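Local coordinates for protein yciF (Escherichia coli, PDB 2GS4) that probably binds metal as a stress-associated, ferritin-like helical protein related to rubrerythrin, and forms a homodimer, at residues M3-I6 / E7-F10; L48-T51 / H52-E56; R72-V76 / A77-L81; E110-E113 / I114-G118; L153-N156 / N157-K161. All coordinates share one frame; numbering follows the deposited sequence.

All five contacts are local, between consecutive residues, and follow one another in series; none closes a long loop, and none nests in or crosses another. Contact 1 starts helix 6-33 at the N terminus. Contact 2 lies within helix 38-63, and contact 3 leads from the loop after that helix into helix 76-89. Contact 4 lies within helix 95-126 and touches contact 3, where Cys75 and Ala77 pack against Tyr112 and Met78 against Glu113. Contact 5 falls near the C-terminal end of helix 130-159, its centre about 44 Å from that of contact 1 across the chain's centre. Contacts 1, 3 and 4 also reach the second subunit.

Contact 1: residues M3-I6 / E7-F10; sequences MKTI and EDVF
Thr5 and Asp8 turn their side chains past each other at a slant, each offering an oxygen to the other's backbone. Thr5 OG1 accepts from Asp8 N over 3.1 Å, a bond open to it because chi1 of 71° sets the hydroxyl between the backbone N and the carbonyl carbon, facing the start of the helix. In return, the carboxylate of Asp8 reaches back to the loop that leads into the helix. With chi1 at -64°, Asp8 CG stands beside its own backbone N and Asp8 OD2 takes two donors. Lys4 N meets Asp8 OD2 on its anti lone pair at 2.9 Å; Thr5 N, 3.1 Å from the same Asp8 OD2, comes from above the carboxylate plane, about 40° out of it. Two different approaches thus fix the rotation of the carboxylate. Glu7 lies alongside Thr5, its CB 3.2 Å from Thr5 OG1, while its acid end leads off to a hydrogen bond with Tyr129 OH. Regular helical bonding begins with Val9 N to Thr5 O and Phe10 N to Ile6 O. Phe10 packs on Leu120 and Leu123 of helix 95-126. Val9 meets Thr119 of the second subunit. The reciprocal exchange between Thr5 as N-cap and Asp8 three residues on is a capping box, which here opens helix 6-33 of the ferritin-like bundle.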
loop_
_atom_site.group_PDB
_atom_site.type_symbol
_atom_site.label_atom_id
_atom_site.label_comp_id
_atom_site.label_asym_id
_atom_site.label_seq_id
_atom_site.Cartn_x
_atom_site.Cartn_y
_atom_site.Cartn_z
HETATM N N MSE A 3 -17.805 3.700 6.738
HETATM C CA MSE A 3 -16.742 3.727 7.782
HETATM C C MSE A 3 -17.185 3.433 9.220
HETATM O O MSE A 3 -16.781 4.145 10.138
HETATM C CB MSE A 3 -16.001 5.077 7.762
HETATM C CG MSE A 3 -16.865 6.337 7.563
HETATM SE SE MSE A 3 -18.629 6.432 8.382
HETATM C CE MSE A 3 -18.180 6.666 10.245
ATOM N N LYS A 4 -17.998 2.397 9.431
ATOM C CA LYS A 4 -18.431 2.046 10.791
ATOM C C LYS A 4 -18.709 0.555 10.954
ATOM O O LYS A 4 -18.595 0.012 12.050
ATOM C CB LYS A 4 -19.672 2.862 11.213
ATOM C CG LYS A 4 -20.283 2.481 12.596
ATOM C CD LYS A 4 -21.317 3.521 13.081
ATOM C CE LYS A 4 -22.110 3.067 14.323
ATOM N NZ LYS A 4 -23.297 2.201 14.018
ATOM N N THR A 5 -19.063 -0.114 9.865
ATOM C CA THR A 5 -19.337 -1.544 9.933
ATOM C C THR A 5 -18.276 -2.302 9.146
ATOM O O THR A 5 -17.526 -1.705 8.370
ATOM C CB THR A 5 -20.719 -1.891 9.345
ATOM O OG1 THR A 5 -20.689 -1.729 7.923
ATOM C CG2 THR A 5 -21.785 -0.971 9.923
ATOM N N ILE A 6 -18.212 -3.610 9.367
ATOM C CA ILE A 6 -17.258 -4.478 8.685
ATOM C C ILE A 6 -17.535 -4.354 7.197
ATOM O O ILE A 6 -16.640 -4.379 6.354
ATOM C CB ILE A 6 -17.474 -5.936 9.132
ATOM C CG1 ILE A 6 -17.202 -6.050 10.635
ATOM C CG2 ILE A 6 -16.602 -6.886 8.322
ATOM C CD1 ILE A 6 -15.876 -5.445 11.071
ATOM N N GLU A 7 -18.817 -4.196 6.916
ATOM C CA GLU A 7 -19.333 -4.051 5.575
ATOM C C GLU A 7 -18.735 -2.811 4.898
ATOM O O GLU A 7 -18.300 -2.884 3.747
ATOM C CB GLU A 7 -20.857 -3.959 5.657
ATOM C CG GLU A 7 -21.568 -4.866 4.694
ATOM C CD GLU A 7 -21.107 -4.618 3.287
ATOM O OE1 GLU A 7 -20.940 -3.432 2.940
ATOM O OE2 GLU A 7 -20.913 -5.593 2.534
ATOM N N ASP A 8 -18.708 -1.678 5.602
ATOM C CA ASP A 8 -18.133 -0.457 5.028
ATOM C C ASP A 8 -16.647 -0.674 4.753
ATOM O O ASP A 8 -16.132 -0.248 3.722
ATOM C CB ASP A 8 -18.253 0.751 5.967
ATOM C CG ASP A 8 -19.689 1.168 6.240
ATOM O OD1 ASP A 8 -20.533 1.131 5.320
ATOM O OD2 ASP A 8 -19.961 1.566 7.394
ATOM N N VAL A 9 -15.955 -1.327 5.687
ATOM C CA VAL A 9 -14.526 -1.600 5.524
ATOM C C VAL A 9 -14.334 -2.486 4.301
ATOM O O VAL A 9 -13.443 -2.248 3.489
ATOM C CB VAL A 9 -13.917 -2.332 6.755
ATOM C CG1 VAL A 9 -12.464 -2.723 6.463
ATOM C CG2 VAL A 9 -13.959 -1.435 7.984
ATOM N N PHE A 10 -15.169 -3.513 4.180
ATOM C CA PHE A 10 -15.078 -4.421 3.048
ATOM C C PHE A 10 -15.312 -3.711 1.724
ATOM O O PHE A 10 -14.532 -3.891 0.780
ATOM C CB PHE A 10 -16.069 -5.583 3.199
ATOM C CG PHE A 10 -16.034 -6.563 2.048
ATOM C CD1 PHE A 10 -17.059 -6.589 1.109
ATOM C CD2 PHE A 10 -14.970 -7.455 1.897
ATOM C CE1 PHE A 10 -17.024 -7.483 0.030
ATOM C CE2 PHE A 10 -14.926 -8.346 0.829
ATOM C CZ PHE A 10 -15.960 -8.362 -0.106
#

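Contact 2: residues L48-T51 / H52-E56; sequences LEET and HGQIE
Gln54 and Glu50, one helical turn apart, slant across each other with amide and carboxylate planes 54° apart. Gln54 NE2 comes 3.0 Å from Glu50 OE1 and 3.1 Å from Glu50 CG, but both polar ends have partners on helix 130-159: NE2 donates to Glu143 and Glu142, and Glu50 OE1 is hydrogen-bonded to Thr146. The root of Gln54 is held close to the helix. Its CG sits opposite the carbonyl carbon, beside the backbone N (chi1 -65°), and lies 3.1 Å from Glu50 O; beyond CG the chain is extended and carries the amide toward helix 130-159. The amide oxygen faces another neighbour. A water donates both to Gln54 OE1 at 2.5 Å and to Thr51 OG1 at 2.7 Å, bridging two polar groups that lie too far apart to bond each other, while Thr51 OG1 is also bonded to His47 O. A leucine in place of Gln54 would probably leave this water without one acceptor and Glu142 and Glu143 without their amide donor. On the more exposed side, Leu48 and His52 run side by side, Leu48 CD1 lying 3.8 Å from His52 CE1. The imidazole, turned to chi1 -93°, brings ND1 within a weak bond of Leu48 O, which His52 N also uses at 3.3 Å. The regular i to i+4 backbone ladder continues beneath all of this, and the whole is a mid-helix segment of a ferritin-like bundle, its polar inner face turned to the acidic residues of helix 130-159.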
loop_
_atom_site.group_PDB
_atom_site.type_symbol
_atom_site.label_atom_id
_atom_site.label_comp_id
_atom_site.label_asym_id
_atom_site.label_seq_id
_atom_site.Cartn_x
_atom_site.Cartn_y
_atom_site.Cartn_z
ATOM N N LEU A 48 -1.220 -9.568 -17.424
ATOM C CA LEU A 48 -2.066 -8.483 -17.901
ATOM C C LEU A 48 -3.439 -9.059 -18.246
ATOM O O LEU A 48 -4.473 -8.450 -17.961
ATOM C CB LEU A 48 -1.459 -7.837 -19.148
ATOM C CG LEU A 48 -2.410 -6.960 -19.971
ATOM C CD1 LEU A 48 -3.104 -5.969 -19.055
ATOM C CD2 LEU A 48 -1.649 -6.238 -21.075
ATOM N N GLU A 49 -3.438 -10.231 -18.866
ATOM C CA GLU A 49 -4.692 -10.874 -19.232
ATOM C C GLU A 49 -5.415 -11.371 -17.991
ATOM O O GLU A 49 -6.603 -11.112 -17.818
ATOM C CB GLU A 49 -4.423 -12.017 -20.204
ATOM C CG GLU A 49 -3.829 -11.529 -21.508
ATOM C CD GLU A 49 -4.638 -10.396 -22.103
ATOM O OE1 GLU A 49 -4.050 -9.544 -22.803
ATOM O OE2 GLU A 49 -5.868 -10.356 -21.872
ATOM N N GLU A 50 -4.689 -12.058 -17.111
ATOM C CA GLU A 50 -5.262 -12.564 -15.869
ATOM C C GLU A 50 -5.848 -11.411 -15.033
ATOM O O GLU A 50 -6.868 -11.589 -14.377
ATOM C CB GLU A 50 -4.180 -13.349 -15.090
ATOM C CG GLU A 50 -4.453 -13.628 -13.612
ATOM C CD GLU A 50 -3.310 -14.395 -12.941
ATOM O OE1 GLU A 50 -2.904 -14.016 -11.821
ATOM O OE2 GLU A 50 -2.818 -15.383 -13.535
ATOM N N THR A 51 -5.221 -10.233 -15.071
ATOM C CA THR A 51 -5.717 -9.084 -14.312
ATOM C C THR A 51 -7.048 -8.571 -14.866
ATOM O O THR A 51 -7.923 -8.157 -14.091
ATOM C CB THR A 51 -4.681 -7.918 -14.276
ATOM O OG1 THR A 51 -3.497 -8.341 -13.582
ATOM C CG2 THR A 51 -5.262 -6.702 -13.534
ATOM N N HIS A 52 -7.202 -8.577 -16.192
ATOM C CA HIS A 52 -8.462 -8.140 -16.777
ATOM C C HIS A 52 -9.513 -9.141 -16.308
ATOM O O HIS A 52 -10.656 -8.775 -16.018
ATOM C CB HIS A 52 -8.389 -8.114 -18.313
ATOM C CG HIS A 52 -7.996 -6.781 -18.875
ATOM N ND1 HIS A 52 -6.810 -6.573 -19.550
ATOM C CD2 HIS A 52 -8.621 -5.581 -18.838
ATOM C CE1 HIS A 52 -6.722 -5.302 -19.900
ATOM N NE2 HIS A 52 -7.808 -4.677 -19.479
ATOM N N GLY A 53 -9.112 -10.407 -16.212
ATOM C CA GLY A 53 -10.032 -11.434 -15.763
ATOM C C GLY A 53 -10.422 -11.244 -14.304
ATOM O O GLY A 53 -11.550 -11.531 -13.916
ATOM N N GLN A 54 -9.482 -10.764 -13.493
ATOM C CA GLN A 54 -9.733 -10.548 -12.075
ATOM C C GLN A 54 -10.680 -9.375 -11.867
ATOM O O GLN A 54 -11.461 -9.359 -10.903
ATOM C CB GLN A 54 -8.392 -10.360 -11.337
ATOM C CG GLN A 54 -7.554 -11.641 -11.384
ATOM C CD GLN A 54 -6.095 -11.466 -10.999
ATOM O OE1 GLN A 54 -5.595 -10.350 -10.893
ATOM N NE2 GLN A 54 -5.399 -12.586 -10.809
ATOM N N ILE A 55 -10.640 -8.395 -12.767
ATOM C CA ILE A 55 -11.554 -7.282 -12.631
ATOM C C ILE A 55 -12.960 -7.850 -12.895
ATOM O O ILE A 55 -13.913 -7.498 -12.204
ATOM C CB ILE A 55 -11.211 -6.132 -13.606
ATOM C CG1 ILE A 55 -9.878 -5.500 -13.184
ATOM C CG2 ILE A 55 -12.317 -5.075 -13.592
ATOM C CD1 ILE A 55 -9.394 -4.357 -14.062
ATOM N N GLU A 56 -13.088 -8.745 -13.871
ATOM C CA GLU A 56 -14.407 -9.327 -14.138
ATOM C C GLU A 56 -14.896 -10.063 -12.898
ATOM O O GLU A 56 -16.083 -10.022 -12.566
ATOM C CB GLU A 56 -14.361 -10.304 -15.322
ATOM C CG GLU A 56 -14.031 -9.631 -16.651
ATOM C CD GLU A 56 -15.078 -8.623 -17.066
ATOM O OE1 GLU A 56 -14.708 -7.638 -17.731
ATOM O OE2 GLU A 56 -16.266 -8.819 -16.740
HETATM O O HOH W 1 -3.769 -8.711 -10.888
#

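Contact 3: residues R72-V76 / A77-L81; sequences RMKCV and AMEGL
Lys74 swings its side chain across that of Glu79 at about a right angle, overlapping the end of the acid with its ammonium group. Lys74 NZ lies 2.5 Å from Glu79 OE1 in a short salt bridge. Bends at chi2 and chi4 bring the lysine end round to the carboxylate, while Glu79 stays extended beyond CG. The other carboxylate oxygen, OE2, pairs with Lys108 of the second subunit. Underneath, Cys75 serves as the N-cap of helix 76-89. Swung opposite its own backbone N (chi1 176°), Cys75 SG accepts from Met78 N at 3.5 Å in a nearly straight bond (167°), and it also packs on Met78 CB at 3.9 Å and Ala77 CB at 4.1 Å. Cys75 O takes Glu79 N at 3.2 Å as well as Gln23 NE2 of helix 6-33, and Ser19 OG bonds to Cys75 N. Helical bonding continues with Gly80 N to Val76 O. Sulfur is a large, weakly polar acceptor, so its bond here is long and this cap is probably weaker than one by an oxygen. The carboxylate of Glu79, by contrast, is shared by two lysines and would tie the helix start to the dimer interface by charge.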
loop_
_atom_site.group_PDB
_atom_site.type_symbol
_atom_site.label_atom_id
_atom_site.label_comp_id
_atom_site.label_asym_id
_atom_site.label_seq_id
_atom_site.Cartn_x
_atom_site.Cartn_y
_atom_site.Cartn_z
ATOM N N ARG A 72 -15.967 4.980 -6.326
ATOM C CA ARG A 72 -14.886 5.545 -7.137
ATOM C C ARG A 72 -13.770 6.126 -6.277
ATOM O O ARG A 72 -14.026 6.915 -5.372
ATOM C CB ARG A 72 -15.454 6.639 -8.045
ATOM C CG ARG A 72 -14.568 7.114 -9.188
ATOM C CD ARG A 72 -15.407 7.990 -10.119
ATOM N NE ARG A 72 -14.708 8.442 -11.319
ATOM C CZ ARG A 72 -15.270 8.477 -12.525
ATOM N NH1 ARG A 72 -16.529 8.079 -12.680
ATOM N NH2 ARG A 72 -14.585 8.919 -13.573
HETATM N N MSE A 73 -12.533 5.732 -6.558
HETATM C CA MSE A 73 -11.384 6.230 -5.808
HETATM C C MSE A 73 -10.094 5.787 -6.484
HETATM O O MSE A 73 -10.101 4.891 -7.318
HETATM C CB MSE A 73 -11.419 5.718 -4.358
HETATM C CG MSE A 73 -11.483 4.188 -4.219
HETATM SE SE MSE A 73 -11.364 3.491 -2.393
HETATM C CE MSE A 73 -13.196 3.754 -1.829
ATOM N N LYS A 74 -8.992 6.445 -6.146
ATOM C CA LYS A 74 -7.694 6.095 -6.706
ATOM C C LYS A 74 -6.891 5.455 -5.576
ATOM O O LYS A 74 -6.711 6.056 -4.519
ATOM C CB LYS A 74 -6.967 7.348 -7.208
ATOM C CG LYS A 74 -5.706 7.058 -8.049
ATOM C CD LYS A 74 -6.001 7.139 -9.547
ATOM C CE LYS A 74 -4.797 6.739 -10.384
ATOM N NZ LYS A 74 -3.551 7.469 -10.005
ATOM N N CYS A 75 -6.430 4.229 -5.796
ATOM C CA CYS A 75 -5.642 3.511 -4.801
ATOM C C CYS A 75 -4.220 4.066 -4.852
ATOM O O CYS A 75 -3.453 3.775 -5.779
ATOM C CB CYS A 75 -5.651 2.006 -5.105
ATOM S SG CYS A 75 -4.621 0.994 -4.015
ATOM N N VAL A 76 -3.883 4.865 -3.843
ATOM C CA VAL A 76 -2.577 5.503 -3.741
ATOM C C VAL A 76 -1.441 4.498 -3.550
ATOM O O VAL A 76 -0.328 4.713 -4.032
ATOM C CB VAL A 76 -2.607 6.544 -2.595
ATOM C CG1 VAL A 76 -1.220 7.057 -2.285
ATOM C CG2 VAL A 76 -3.512 7.705 -3.015
ATOM N N ALA A 77 -1.720 3.403 -2.851
ATOM C CA ALA A 77 -0.712 2.378 -2.626
ATOM C C ALA A 77 -0.265 1.784 -3.967
ATOM O O ALA A 77 0.924 1.727 -4.250
ATOM C CB ALA A 77 -1.268 1.285 -1.723
HETATM N N MSE A 78 -1.210 1.345 -4.793
HETATM C CA MSE A 78 -0.825 0.768 -6.081
HETATM C C MSE A 78 -0.111 1.774 -6.967
HETATM O O MSE A 78 0.820 1.424 -7.690
HETATM C CB MSE A 78 -2.038 0.224 -6.840
HETATM C CG MSE A 78 -1.643 -0.388 -8.183
HETATM SE SE MSE A 78 -0.385 -1.844 -7.996
HETATM C CE MSE A 78 -1.647 -3.214 -7.470
ATOM N N GLU A 79 -0.563 3.024 -6.916
ATOM C CA GLU A 79 0.022 4.103 -7.703
ATOM C C GLU A 79 1.517 4.195 -7.371
ATOM O O GLU A 79 2.357 4.303 -8.270
ATOM C CB GLU A 79 -0.714 5.412 -7.372
ATOM C CG GLU A 79 -0.275 6.665 -8.092
ATOM C CD GLU A 79 -1.074 7.881 -7.624
ATOM O OE1 GLU A 79 -1.910 8.393 -8.399
ATOM O OE2 GLU A 79 -0.874 8.316 -6.469
ATOM N N GLY A 80 1.846 4.125 -6.084
ATOM C CA GLY A 80 3.240 4.193 -5.682
ATOM C C GLY A 80 4.034 2.983 -6.155
ATOM O O GLY A 80 5.170 3.120 -6.609
ATOM N N LEU A 81 3.436 1.796 -6.061
ATOM C CA LEU A 81 4.109 0.569 -6.475
ATOM C C LEU A 81 4.365 0.572 -7.981
ATOM O O LEU A 81 5.370 0.029 -8.458
ATOM C CB LEU A 81 3.267 -0.650 -6.068
ATOM C CG LEU A 81 3.145 -0.830 -4.549
ATOM C CD1 LEU A 81 2.192 -1.976 -4.201
ATOM C CD2 LEU A 81 4.522 -1.093 -3.974
#

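Contact 4: residues E110-E113 / I114-G118; sequences EHYE and IASYG
Glu113, Ile114 and Ser116 have the most surface buried along this helical turn, and each meets its partner differently. Glu113 and Tyr117 lie side by side, pointing the same way, with carboxylate and ring planes at 89°. Bent at chi2, the acid chain brings OE1 to the ring's edge, in its plane and 3.9 Å from Tyr117 CE2, while Glu113 O approaches Tyr117 CD2 to 3.3 Å near the same plane. The same carbonyl receives Tyr117 N at 2.9 Å. Beyond the ring, Tyr117 OH is hydrogen-bonded to Glu21 of helix 6-33. A leucine here would probably leave Glu21 without its hydroxyl partner and open a gap beside the Glu113 carboxylate, which would then be freer to turn. Ile114 CG1 rests 3.3 Å from Glu110 O, the carbonyl oxygen that accepts from Ile114 N. Ser116 puts its OG over one face of the Tyr112 ring, 3.8 Å above the plane and offset toward the rim; OG sits beside its backbone N, chi1 -85°. A water links Glu113 and Ser116, giving a proton to Glu113 OE2 at 2.9 Å and lying 3.0 Å from Ser116 OG. Glu113 OE1 lies close to the like-charged Glu21, as Glu110 does to Glu143, on other helices. The chemistry is thus that of a bundle interior where several carboxylates gather among tyrosine, serine and water, a setting consistent with the metal binding inferred for this ferritin-like protein.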
loop_
_atom_site.group_PDB
_atom_site.type_symbol
_atom_site.label_atom_id
_atom_site.label_comp_id
_atom_site.label_asym_id
_atom_site.label_seq_id
_atom_site.Cartn_x
_atom_site.Cartn_y
_atom_site.Cartn_z
ATOM N N GLU A 110 3.032 -7.933 -6.238
ATOM C CA GLU A 110 2.366 -9.163 -5.818
ATOM C C GLU A 110 2.238 -9.275 -4.298
ATOM O O GLU A 110 1.236 -9.778 -3.800
ATOM C CB GLU A 110 3.069 -10.405 -6.382
ATOM C CG GLU A 110 2.921 -10.556 -7.900
ATOM C CD GLU A 110 1.501 -10.302 -8.386
ATOM O OE1 GLU A 110 0.575 -11.029 -7.971
ATOM O OE2 GLU A 110 1.316 -9.366 -9.189
ATOM N N HIS A 111 3.236 -8.806 -3.555
ATOM C CA HIS A 111 3.154 -8.866 -2.098
ATOM C C HIS A 111 1.894 -8.099 -1.698
ATOM O O HIS A 111 1.094 -8.567 -0.882
ATOM C CB HIS A 111 4.399 -8.229 -1.464
ATOM C CG HIS A 111 4.357 -8.166 0.034
ATOM N ND1 HIS A 111 5.250 -8.847 0.834
ATOM C CD2 HIS A 111 3.544 -7.484 0.876
ATOM C CE1 HIS A 111 4.990 -8.585 2.103
ATOM N NE2 HIS A 111 3.961 -7.761 2.156
ATOM N N TYR A 112 1.710 -6.929 -2.300
ATOM C CA TYR A 112 0.552 -6.093 -2.019
ATOM C C TYR A 112 -0.764 -6.762 -2.426
ATOM O O TYR A 112 -1.713 -6.795 -1.655
ATOM C CB TYR A 112 0.680 -4.759 -2.754
ATOM C CG TYR A 112 -0.474 -3.803 -2.531
ATOM C CD1 TYR A 112 -0.541 -3.010 -1.388
ATOM C CD2 TYR A 112 -1.489 -3.677 -3.480
ATOM C CE1 TYR A 112 -1.587 -2.109 -1.196
ATOM C CE2 TYR A 112 -2.539 -2.783 -3.299
ATOM C CZ TYR A 112 -2.579 -2.000 -2.157
ATOM O OH TYR A 112 -3.597 -1.090 -1.985
ATOM N N GLU A 113 -0.822 -7.296 -3.638
ATOM C CA GLU A 113 -2.058 -7.922 -4.099
ATOM C C GLU A 113 -2.478 -9.124 -3.269
ATOM O O GLU A 113 -3.641 -9.243 -2.883
ATOM C CB GLU A 113 -1.925 -8.293 -5.572
ATOM C CG GLU A 113 -1.842 -7.065 -6.466
ATOM C CD GLU A 113 -3.202 -6.438 -6.722
ATOM O OE1 GLU A 113 -3.922 -6.943 -7.606
ATOM O OE2 GLU A 113 -3.555 -5.456 -6.035
ATOM N N ILE A 114 -1.527 -10.004 -2.978
ATOM C CA ILE A 114 -1.798 -11.184 -2.173
ATOM C C ILE A 114 -2.364 -10.793 -0.802
ATOM O O ILE A 114 -3.399 -11.307 -0.379
ATOM C CB ILE A 114 -0.511 -12.027 -2.034
ATOM C CG1 ILE A 114 -0.224 -12.704 -3.381
ATOM C CG2 ILE A 114 -0.638 -13.026 -0.896
ATOM C CD1 ILE A 114 1.140 -13.355 -3.493
ATOM N N ALA A 115 -1.697 -9.868 -0.120
ATOM C CA ALA A 115 -2.166 -9.417 1.181
ATOM C C ALA A 115 -3.559 -8.794 1.059
ATOM O O ALA A 115 -4.397 -8.973 1.948
ATOM C CB ALA A 115 -1.172 -8.412 1.780
ATOM N N SER A 116 -3.803 -8.064 -0.035
ATOM C CA SER A 116 -5.101 -7.421 -0.269
ATOM C C SER A 116 -6.238 -8.438 -0.408
ATOM O O SER A 116 -7.285 -8.313 0.218
ATOM C CB SER A 116 -5.067 -6.563 -1.542
ATOM O OG SER A 116 -4.568 -5.261 -1.296
ATOM N N TYR A 117 -6.033 -9.438 -1.255
ATOM C CA TYR A 117 -7.059 -10.450 -1.471
ATOM C C TYR A 117 -7.212 -11.385 -0.278
ATOM O O TYR A 117 -8.289 -11.934 -0.047
ATOM C CB TYR A 117 -6.758 -11.224 -2.762
ATOM C CG TYR A 117 -7.239 -10.479 -3.993
ATOM C CD1 TYR A 117 -8.580 -10.514 -4.371
ATOM C CD2 TYR A 117 -6.358 -9.717 -4.761
ATOM C CE1 TYR A 117 -9.036 -9.814 -5.487
ATOM C CE2 TYR A 117 -6.803 -9.011 -5.878
ATOM C CZ TYR A 117 -8.141 -9.067 -6.235
ATOM O OH TYR A 117 -8.583 -8.390 -7.348
ATOM N N GLY A 118 -6.134 -11.572 0.478
ATOM C CA GLY A 118 -6.218 -12.420 1.650
ATOM C C GLY A 118 -7.182 -11.737 2.604
ATOM O O GLY A 118 -8.086 -12.363 3.156
HETATM O O HOH W 2 -5.369 -4.342 -4.055
#

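Contact 5: residues L153-N156 / N157-K161; sequences LAIN and NVNKK
Leu153 and Asn157 belong to a run of i to i+4 backbone bonds near the C-terminal end of helix 130-159 in the ferritin-like bundle. Asn157 N reaches Leu153 O at 2.9 Å, Val158 N donates to Ala154 O, and Asn159 N to Ile155 O at 3.0 Å. Asn159 N is also weakly bonded to Asn156 O, and the phi and psi of Asn159, -94° and -1°, differ from those of Leu153 to Val158. Of the side chains, Ile155 and Asn159 run alongside each other, the CG2 branch of the isoleucine 3.5 Å from Asn159 ND2. Val158 folds its CG2 branch back against Ala154 O at 3.3 Å. Asn157 is the one polar side chain here that is buried. Its CG lies across from its own N, chi1 -177°, which sends the amide away from its own helix and toward helix 95-126, where ND2 bonds to Glu96 O and the side chain packs on Asp99 and Ala100. Leu153 rests on Ile103 of the same helix. A water bridges the two segments: it donates to Ala154 O at 3.2 Å and accepts from Asn157 ND2 at 3.1 Å.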
loop_
_atom_site.group_PDB
_atom_site.type_symbol
_atom_site.label_atom_id
_atom_site.label_comp_id
_atom_site.label_asym_id
_atom_site.label_seq_id
_atom_site.Cartn_x
_atom_site.Cartn_y
_atom_site.Cartn_z
ATOM N N LEU A 153 11.531 -16.931 -12.311
ATOM C CA LEU A 153 12.190 -16.056 -13.265
ATOM C C LEU A 153 13.365 -15.330 -12.626
ATOM O O LEU A 153 14.406 -15.165 -13.252
ATOM C CB LEU A 153 11.182 -15.065 -13.852
ATOM C CG LEU A 153 10.141 -15.798 -14.702
ATOM C CD1 LEU A 153 9.068 -14.834 -15.176
ATOM C CD2 LEU A 153 10.832 -16.461 -15.881
ATOM N N ALA A 154 13.213 -14.908 -11.376
ATOM C CA ALA A 154 14.312 -14.229 -10.699
ATOM C C ALA A 154 15.482 -15.199 -10.594
ATOM O O ALA A 154 16.630 -14.829 -10.854
ATOM C CB ALA A 154 13.890 -13.762 -9.314
ATOM N N ILE A 155 15.184 -16.445 -10.226
ATOM C CA ILE A 155 16.224 -17.459 -10.115
ATOM C C ILE A 155 16.924 -17.581 -11.471
ATOM O O ILE A 155 18.149 -17.515 -11.544
ATOM C CB ILE A 155 15.643 -18.839 -9.668
ATOM C CG1 ILE A 155 15.331 -18.807 -8.166
ATOM C CG2 ILE A 155 16.628 -19.960 -9.968
ATOM C CD1 ILE A 155 14.642 -20.058 -7.619
ATOM N N ASN A 156 16.154 -17.724 -12.550
ATOM C CA ASN A 156 16.754 -17.845 -13.879
ATOM C C ASN A 156 17.651 -16.647 -14.215
ATOM O O ASN A 156 18.736 -16.826 -14.758
ATOM C CB ASN A 156 15.688 -17.962 -14.981
ATOM C CG ASN A 156 14.742 -19.131 -14.779
ATOM O OD1 ASN A 156 15.048 -20.092 -14.073
ATOM N ND2 ASN A 156 13.583 -19.057 -15.421
ATOM N N ASN A 157 17.198 -15.433 -13.904
ATOM C CA ASN A 157 17.983 -14.231 -14.205
ATOM C C ASN A 157 19.274 -14.214 -13.396
ATOM O O ASN A 157 20.302 -13.716 -13.859
ATOM C CB ASN A 157 17.164 -12.959 -13.920
ATOM C CG ASN A 157 17.910 -11.677 -14.294
ATOM O OD1 ASN A 157 18.252 -11.447 -15.456
ATOM N ND2 ASN A 157 18.166 -10.838 -13.302
ATOM N N VAL A 158 19.217 -14.756 -12.185
ATOM C CA VAL A 158 20.390 -14.807 -11.327
ATOM C C VAL A 158 21.412 -15.793 -11.896
ATOM O O VAL A 158 22.619 -15.566 -11.802
ATOM C CB VAL A 158 19.996 -15.226 -9.893
ATOM C CG1 VAL A 158 21.212 -15.705 -9.123
ATOM C CG2 VAL A 158 19.355 -14.042 -9.174
ATOM N N ASN A 159 20.922 -16.873 -12.503
ATOM C CA ASN A 159 21.782 -17.912 -13.079
ATOM C C ASN A 159 22.098 -17.748 -14.563
ATOM O O ASN A 159 22.816 -18.557 -15.151
ATOM C CB ASN A 159 21.160 -19.289 -12.848
ATOM C CG ASN A 159 21.133 -19.667 -11.387
ATOM O OD1 ASN A 159 22.147 -19.580 -10.696
ATOM N ND2 ASN A 159 19.975 -20.094 -10.906
ATOM N N LYS A 160 21.550 -16.697 -15.157
ATOM C CA LYS A 160 21.756 -16.382 -16.561
ATOM C C LYS A 160 23.252 -16.324 -16.900
ATOM O O LYS A 160 24.013 -15.596 -16.259
ATOM C CB LYS A 160 21.107 -15.028 -16.863
ATOM C CG LYS A 160 21.203 -14.564 -18.308
ATOM C CD LYS A 160 20.065 -15.133 -19.140
ATOM C CE LYS A 160 18.755 -14.406 -18.882
ATOM N NZ LYS A 160 18.591 -13.209 -19.763
ATOM N N LYS A 161 23.662 -17.107 -17.895
ATOM C CA LYS A 161 25.049 -17.141 -18.379
ATOM C C LYS A 161 24.960 -17.424 -19.874
ATOM O O LYS A 161 25.653 -16.748 -20.664
ATOM C CB LYS A 161 25.886 -18.255 -17.725
ATOM C CG LYS A 161 26.240 -18.061 -16.254
ATOM C CD LYS A 161 26.949 -16.734 -15.964
ATOM C CE LYS A 161 28.390 -16.679 -16.467
ATOM N NZ LYS A 161 29.035 -15.383 -16.094
HETATM O O HOH W 3 17.154 -11.648 -10.473
#